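Side-chain contacts in telomerase reverse transcriptase (PDB 6ZD1), which probably elongates telomeres by copying a template within the telomerase RNA into simple DNA repeats at chromosome ends: residues L250-L254 and Y255-N259; T309-V312 and A313-L317; R320-L323 and L324-N327. One frame throughout, in Å; residues are numbered along the deposited sequence.

Interaction 1. Residues L250-L254 and Y255-N259; sequences LKQSL and YSFNN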
loop_
_atom_site.group_PDB
_atom_site.type_symbol
_atom_site.label_atom_id
_atom_site.label_comp_id
_atom_site.label_asym_id
_atom_site.label_seq_id
_atom_site.Cartn_x
_atom_site.Cartn_y
_atom_site.Cartn_z
ATOM N N LEU A 250 -9.168 15.162 1.451
ATOM C CA LEU A 250 -9.682 15.898 0.304
ATOM C C LEU A 250 -8.716 17.009 -0.075
ATOM O O LEU A 250 -8.262 17.772 0.782
ATOM C CB LEU A 250 -11.057 16.491 0.611
ATOM C CG LEU A 250 -12.269 15.582 0.428
ATOM C CD1 LEU A 250 -13.544 16.366 0.689
ATOM C CD2 LEU A 250 -12.278 14.978 -0.969
ATOM N N LYS A 251 -8.417 17.111 -1.364
ATOM C CA LYS A 251 -7.575 18.188 -1.857
ATOM C C LYS A 251 -8.358 19.470 -2.099
ATOM O O LYS A 251 -7.837 20.390 -2.736
ATOM C CB LYS A 251 -6.872 17.752 -3.143
ATOM C CG LYS A 251 -6.384 16.306 -3.131
ATOM C CD LYS A 251 -5.408 16.048 -1.997
ATOM C CE LYS A 251 -4.863 14.629 -2.046
ATOM N NZ LYS A 251 -4.092 14.368 -3.294
ATOM N N GLN A 252 -9.595 19.546 -1.611
ATOM C CA GLN A 252 -10.447 20.713 -1.784
ATOM C C GLN A 252 -10.988 21.169 -0.438
ATOM O O GLN A 252 -10.911 20.459 0.570
ATOM C CB GLN A 252 -11.632 20.423 -2.713
ATOM C CG GLN A 252 -11.302 19.625 -3.942
ATOM C CD GLN A 252 -12.550 19.180 -4.662
ATOM O OE1 GLN A 252 -13.224 19.978 -5.311
ATOM N NE2 GLN A 252 -12.877 17.901 -4.537
ATOM N N SER A 253 -11.558 22.368 -0.441
ATOM C CA SER A 253 -12.411 22.790 0.653
ATOM C C SER A 253 -13.816 22.231 0.447
ATOM O O SER A 253 -14.145 21.671 -0.603
ATOM C CB SER A 253 -12.445 24.315 0.750
ATOM O OG SER A 253 -13.002 24.889 -0.420
ATOM N N LEU A 254 -14.659 22.381 1.469
ATOM C CA LEU A 254 -16.029 21.899 1.345
ATOM C C LEU A 254 -16.794 22.692 0.293
ATOM O O LEU A 254 -17.571 22.120 -0.480
ATOM C CB LEU A 254 -16.738 21.962 2.700
ATOM C CG LEU A 254 -18.169 21.414 2.725
ATOM C CD1 LEU A 254 -18.203 19.952 2.303
ATOM C CD2 LEU A 254 -18.800 21.597 4.098
ATOM N N TYR A 255 -16.569 24.010 0.235
ATOM C CA TYR A 255 -17.223 24.839 -0.774
ATOM C C TYR A 255 -16.875 24.369 -2.181
ATOM O O TYR A 255 -17.754 24.230 -3.039
ATOM C CB TYR A 255 -16.821 26.304 -0.585
ATOM C CG TYR A 255 -17.509 27.264 -1.532
ATOM C CD1 TYR A 255 -16.887 28.443 -1.926
ATOM C CD2 TYR A 255 -18.786 27.003 -2.019
ATOM C CE1 TYR A 255 -17.512 29.327 -2.788
ATOM C CE2 TYR A 255 -19.417 27.880 -2.878
ATOM C CZ TYR A 255 -18.777 29.041 -3.260
ATOM O OH TYR A 255 -19.401 29.920 -4.116
ATOM N N SER A 256 -15.587 24.119 -2.434
ATOM C CA SER A 256 -15.165 23.636 -3.743
ATOM C C SER A 256 -15.685 22.233 -4.018
ATOM O O SER A 256 -15.964 21.890 -5.173
ATOM C CB SER A 256 -13.640 23.664 -3.841
ATOM O OG SER A 256 -13.196 23.149 -5.083
ATOM N N PHE A 257 -15.812 21.407 -2.977
ATOM C CA PHE A 257 -16.309 20.050 -3.166
ATOM C C PHE A 257 -17.795 20.045 -3.510
ATOM O O PHE A 257 -18.239 19.263 -4.359
ATOM C CB PHE A 257 -16.043 19.219 -1.914
ATOM C CG PHE A 257 -16.564 17.819 -2.006
ATOM C CD1 PHE A 257 -15.890 16.865 -2.747
ATOM C CD2 PHE A 257 -17.732 17.457 -1.356
ATOM C CE1 PHE A 257 -16.368 15.576 -2.838
ATOM C CE2 PHE A 257 -18.214 16.171 -1.442
ATOM C CZ PHE A 257 -17.533 15.228 -2.183
ATOM N N ASN A 258 -18.580 20.900 -2.848
ATOM C CA ASN A 258 -20.005 20.983 -3.153
ATOM C C ASN A 258 -20.255 21.593 -4.527
ATOM O O ASN A 258 -21.219 21.215 -5.203
ATOM C CB ASN A 258 -20.730 21.791 -2.076
ATOM C CG ASN A 258 -20.854 21.037 -0.765
ATOM O OD1 ASN A 258 -20.921 19.808 -0.747
ATOM N ND2 ASN A 258 -20.891 21.774 0.342
ATOM N N ASN A 259 -19.410 22.532 -4.954
ATOM C CA ASN A 259 -19.535 23.156 -6.272
ATOM C C ASN A 259 -18.664 22.371 -7.244
ATOM O O ASN A 259 -17.504 22.706 -7.486
ATOM C CB ASN A 259 -19.135 24.625 -6.221
ATOM C CG ASN A 259 -20.045 25.452 -5.328
ATOM O OD1 ASN A 259 -20.551 24.967 -4.314
ATOM N ND2 ASN A 259 -20.261 26.708 -5.705
#
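Leu250 lays its CD1 methyl over one face of the Phe257 ring, displaced toward the rim, with CD1 of Leu250 4.2 Å from CD1 of Phe257. The amide of Gln252 meets the same ring at its edge, the two planes 71° apart, while farther back Gln252 CB lies 3.9 Å from Ser256 OG. From the first turn of the helix, Leu254 brings CD1 obliquely to the ring, and its CG sits 3.6 Å from ND2 of Asn258. Behind these side chains the helix begins. Ser253 is its N-cap: a chi1 of 63° tucks OG between backbone N and carbonyl carbon, facing Ser256 N, which gives it a weak 3.4 Å capping bond. Phe257 N then donates to Ser253 O (2.9 Å), and Asn258 N to Leu254 O (2.8 Å). Glu269 of helix 263-298 accepts from Ser253 N, and Leu445 of strand 443-446 touches Leu250, Leu254 and Phe257, so the turn after edge strand 244-249 is tied both to a helix and back to its own sheet. The chemistry is divided: hydrogen bonds accepted by Ser253 open short helix 254-258, the capping one weakly, whereas apolar leucine contacts, Lys260 (cation-pi) and Tyr453 hold the phenyl ring.

Interaction 2. Residues T309-V312 and A313-L317; sequences TNEV and ADRIL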
loop_
_atom_site.group_PDB
_atom_site.type_symbol
_atom_site.label_atom_id
_atom_site.label_comp_id
_atom_site.label_asym_id
_atom_site.label_seq_id
_atom_site.Cartn_x
_atom_site.Cartn_y
_atom_site.Cartn_z
ATOM N N THR A 309 9.437 -5.825 10.824
ATOM C CA THR A 309 9.367 -7.231 11.216
ATOM C C THR A 309 10.754 -7.865 11.280
ATOM O O THR A 309 11.081 -8.568 12.244
ATOM C CB THR A 309 8.468 -8.009 10.254
ATOM O OG1 THR A 309 7.094 -7.748 10.570
ATOM C CG2 THR A 309 8.731 -9.505 10.365
ATOM N N ASN A 310 11.580 -7.641 10.255
ATOM C CA ASN A 310 12.927 -8.202 10.272
ATOM C C ASN A 310 13.713 -7.715 11.480
ATOM O O ASN A 310 14.566 -8.445 11.999
ATOM C CB ASN A 310 13.675 -7.856 8.985
ATOM C CG ASN A 310 13.021 -8.444 7.753
ATOM O OD1 ASN A 310 11.875 -8.891 7.795
ATOM N ND2 ASN A 310 13.747 -8.440 6.642
ATOM N N GLU A 311 13.438 -6.495 11.949
ATOM C CA GLU A 311 14.113 -6.024 13.151
ATOM C C GLU A 311 13.645 -6.792 14.380
ATOM O O GLU A 311 14.438 -7.029 15.299
ATOM C CB GLU A 311 13.896 -4.520 13.339
ATOM C CG GLU A 311 15.119 -3.803 13.907
ATOM C CD GLU A 311 14.806 -2.435 14.487
ATOM O OE1 GLU A 311 14.953 -2.267 15.717
ATOM O OE2 GLU A 311 14.418 -1.529 13.718
ATOM N N VAL A 312 12.374 -7.204 14.405
ATOM C CA VAL A 312 11.890 -8.063 15.485
ATOM C C VAL A 312 12.668 -9.373 15.496
ATOM O O VAL A 312 13.142 -9.828 16.543
ATOM C CB VAL A 312 10.376 -8.307 15.338
ATOM C CG1 VAL A 312 9.925 -9.464 16.219
ATOM C CG2 VAL A 312 9.597 -7.042 15.671
ATOM N N ALA A 313 12.851 -9.972 14.317
ATOM C CA ALA A 313 13.572 -11.235 14.227
ATOM C C ALA A 313 15.026 -11.074 14.649
ATOM O O ALA A 313 15.556 -11.896 15.405
ATOM C CB ALA A 313 13.485 -11.779 12.802
ATOM N N ASP A 314 15.683 -10.011 14.179
ATOM C CA ASP A 314 17.090 -9.802 14.495
ATOM C C ASP A 314 17.295 -9.517 15.975
ATOM O O ASP A 314 18.281 -9.970 16.568
ATOM C CB ASP A 314 17.654 -8.666 13.643
ATOM C CG ASP A 314 18.114 -9.139 12.280
ATOM O OD1 ASP A 314 19.296 -9.521 12.150
ATOM O OD2 ASP A 314 17.287 -9.150 11.344
ATOM N N ARG A 315 16.388 -8.753 16.589
ATOM C CA ARG A 315 16.533 -8.481 18.015
ATOM C C ARG A 315 16.345 -9.748 18.845
ATOM O O ARG A 315 16.964 -9.888 19.906
ATOM C CB ARG A 315 15.545 -7.393 18.444
ATOM C CG ARG A 315 15.812 -6.026 17.815
ATOM C CD ARG A 315 16.777 -5.171 18.632
ATOM N NE ARG A 315 16.081 -4.349 19.620
ATOM C CZ ARG A 315 16.113 -4.564 20.931
ATOM N NH1 ARG A 315 16.818 -5.576 21.421
ATOM N NH2 ARG A 315 15.446 -3.766 21.753
ATOM N N ILE A 316 15.525 -10.688 18.366
ATOM C CA ILE A 316 15.376 -11.976 19.038
ATOM C C ILE A 316 16.589 -12.866 18.786
ATOM O O ILE A 316 17.087 -13.531 19.701
ATOM C CB ILE A 316 14.067 -12.655 18.594
ATOM C CG1 ILE A 316 12.868 -11.824 19.036
ATOM C CG2 ILE A 316 13.961 -14.059 19.167
ATOM C CD1 ILE A 316 11.557 -12.305 18.465
ATOM N N LEU A 317 17.076 -12.898 17.543
ATOM C CA LEU A 317 18.269 -13.681 17.228
ATOM C C LEU A 317 19.489 -13.161 17.977
ATOM O O LEU A 317 20.334 -13.947 18.421
ATOM C CB LEU A 317 18.520 -13.675 15.723
ATOM C CG LEU A 317 17.497 -14.431 14.876
ATOM C CD1 LEU A 317 17.915 -14.422 13.418
ATOM C CD2 LEU A 317 17.326 -15.855 15.378
#
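Val312 and Ile316 are brought together by different first torsions: CG1 of Val312 stands opposite its backbone N (chi1 165°), whereas CG1 of Ile316 lies beside its own N (chi1 -64°) and the chain runs on extended to CD1. The two side chains therefore lie alongside one another, pointing the same way, with Val312 CG1 4.0 Å from Ile316 CD1. This is an i to i+4 pair on one face of the alpha helix 309-326, in the reverse transcriptase region. That face is the packed one: Val312 reaches Leu500 of strand 495-500 and Leu556 of strand 556-559, Ile316 reaches Ile558 and Val565, and Ala313, next round the helix, touches Leu556 and Val565. Strand 495-500 belongs to the antiparallel four-stranded sheet with 334-339 and 503-508, consistent with the palm of a polymerase of this family, so the helix packs on the outermost strand of that sheet and on strands 556-559 and 565-567.

Around the helix the polar side chains behave differently. The first torsion of Arg315 (chi1 -65°) sets its CG 3.0 Å from Glu311 O, and bends at chi2 and chi3 then turn the guanidinium to Arg303, whose carbonyl O accepts from Arg315 NH2. Glu311 OE1 lies 4.6 Å from Arg315 NE, too far for a salt bridge, though the opposite charges would probably still attract weakly. Arg315 also rests on Leu496 and Leu498. Beneath the side chains the backbone is regular: Asp314 N bonds to Asn310 O (2.9 Å), Arg315 N to Glu311 O (2.9 Å) and Ile316 N to Val312 O (3.1 Å). In the first of these turns Ala313 N comes to Thr309 O at 3.1 Å, lying in that carbonyl's plane.

Interaction 3. Residues R320-L323 and L324-N327; sequences RNDL and LKKN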
loop_
_atom_site.group_PDB
_atom_site.type_symbol
_atom_site.label_atom_id
_atom_site.label_comp_id
_atom_site.label_asym_id
_atom_site.label_seq_id
_atom_site.Cartn_x
_atom_site.Cartn_y
_atom_site.Cartn_z
ATOM N N ARG A 320 18.934 -14.310 21.460
ATOM C CA ARG A 320 19.317 -15.711 21.585
ATOM C C ARG A 320 20.832 -15.861 21.626
ATOM O O ARG A 320 21.378 -16.563 22.486
ATOM C CB ARG A 320 18.734 -16.516 20.425
ATOM C CG ARG A 320 19.127 -17.979 20.433
ATOM C CD ARG A 320 18.919 -18.589 19.065
ATOM N NE ARG A 320 19.831 -18.000 18.091
ATOM C CZ ARG A 320 19.839 -18.298 16.798
ATOM N NH1 ARG A 320 18.974 -19.180 16.318
ATOM N NH2 ARG A 320 20.712 -17.714 15.986
ATOM N N ASN A 321 21.531 -15.181 20.712
ATOM C CA ASN A 321 22.979 -15.319 20.622
ATOM C C ASN A 321 23.671 -14.773 21.865
ATOM O O ASN A 321 24.608 -15.393 22.381
ATOM C CB ASN A 321 23.499 -14.615 19.369
ATOM C CG ASN A 321 23.074 -15.311 18.091
ATOM O OD1 ASN A 321 22.672 -16.476 18.108
ATOM N ND2 ASN A 321 23.169 -14.602 16.972
ATOM N N ASP A 322 23.244 -13.601 22.344
ATOM C CA ASP A 322 23.842 -13.054 23.557
ATOM C C ASP A 322 23.578 -13.943 24.766
ATOM O O ASP A 322 24.417 -14.025 25.671
ATOM C CB ASP A 322 23.332 -11.633 23.798
ATOM C CG ASP A 322 23.835 -10.653 22.750
ATOM O OD1 ASP A 322 24.693 -11.049 21.929
ATOM O OD2 ASP A 322 23.375 -9.490 22.743
ATOM N N LEU A 323 22.433 -14.632 24.796
ATOM C CA LEU A 323 22.188 -15.591 25.870
ATOM C C LEU A 323 23.140 -16.775 25.782
ATOM O O LEU A 323 23.653 -17.241 26.804
ATOM C CB LEU A 323 20.739 -16.070 25.833
ATOM C CG LEU A 323 19.730 -15.144 26.505
ATOM C CD1 LEU A 323 18.326 -15.701 26.362
ATOM C CD2 LEU A 323 20.094 -14.957 27.969
ATOM N N LEU A 324 23.413 -17.260 24.569
ATOM C CA LEU A 324 24.333 -18.381 24.414
ATOM C C LEU A 324 25.759 -18.011 24.789
ATOM O O LEU A 324 26.575 -18.909 25.022
ATOM C CB LEU A 324 24.301 -18.903 22.979
ATOM C CG LEU A 324 22.985 -19.539 22.540
ATOM C CD1 LEU A 324 23.089 -20.006 21.102
ATOM C CD2 LEU A 324 22.637 -20.694 23.462
ATOM N N LYS A 325 26.077 -16.720 24.857
ATOM C CA LYS A 325 27.401 -16.283 25.270
ATOM C C LYS A 325 27.467 -15.938 26.748
ATOM O O LYS A 325 28.548 -16.018 27.341
ATOM C CB LYS A 325 27.840 -15.051 24.464
ATOM C CG LYS A 325 27.740 -15.183 22.949
ATOM C CD LYS A 325 27.849 -13.813 22.271
ATOM C CE LYS A 325 27.655 -13.896 20.755
ATOM N NZ LYS A 325 28.721 -14.693 20.069
ATOM N N LYS A 326 26.331 -15.593 27.357
ATOM C CA LYS A 326 26.337 -15.080 28.721
ATOM C C LYS A 326 26.433 -16.205 29.744
ATOM O O LYS A 326 27.204 -16.113 30.705
ATOM C CB LYS A 326 25.086 -14.240 28.956
ATOM C CG LYS A 326 25.147 -13.371 30.191
ATOM C CD LYS A 326 24.123 -12.262 30.093
ATOM C CE LYS A 326 24.269 -11.508 28.777
ATOM N NZ LYS A 326 25.647 -10.966 28.598
ATOM N N ASN A 327 25.653 -17.273 29.558
ATOM C CA ASN A 327 25.722 -18.439 30.430
ATOM C C ASN A 327 26.011 -19.729 29.672
ATOM O O ASN A 327 25.938 -20.811 30.268
ATOM C CB ASN A 327 24.434 -18.578 31.247
ATOM C CG ASN A 327 23.194 -18.351 30.418
ATOM O OD1 ASN A 327 23.231 -18.441 29.194
ATOM N ND2 ASN A 327 22.082 -18.051 31.080
#
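Lys325 folds back along Asn321: CG falls beside its own backbone N (chi1 -52°), the chain stays extended as far as CE, and only the last torsion bends. Its methylenes thereby run past the Asn321 carbonyl, with Lys325 CG 3.2 Å from Asn321 O, and Lys325 CE ends 4.4 Å from Asn321 CB. The Asn321 amide itself is engaged by Arg320, which approaches side-on, NE at 3.2 Å and NH2 at 3.1 Å from Asn321 OD1, both nitrogens coming from the same face of the amide and both bonds lying near the guanidinium plane. One oxygen thus takes two donors, which should fix the turn of the amide.

All this happens in the last turns of helix 309-326, where the bonding slackens. Leu324 N still bonds normally to Arg320 O (3.0 Å), but the i+4 bonds of Lys325 N to Asn321 O and Lys326 N to Asp322 O are weak, and Lys326 N also donates to Leu323 O at 3.2 Å, an i+3 bond arriving well above that carbonyl's plane.

Lys326, with CG opposite its backbone N (chi1 -165°), bends at chi3 and chi4 toward a weak, long ion pair with Glu493. Leu323 turns to Leu330 and Leu333 in the following loop. Leu324, also touching Leu330, sets its CG 3.4 Å from Arg320 O.

Interactions 2 and 3 share helix 309-326, their centres about 16 Å apart; interaction 1 lies on the opposite side of the chain's centre, its centre about 45 Å from that of interaction 2, at a separate short helix beside a different sheet. Interactions 1 and 2 are partly buried, and each turns apolar groups toward strands. Interaction 3 is a surface contact near the helix end, where amide, guanidinium and lysine chains dominate. The backbones differ accordingly: residues 250-259 hold a helix start with a serine cap, residues 309-317 a regular run of i to i+4 bonds, and residues 320-327 a termination in which several of those bonds are weak.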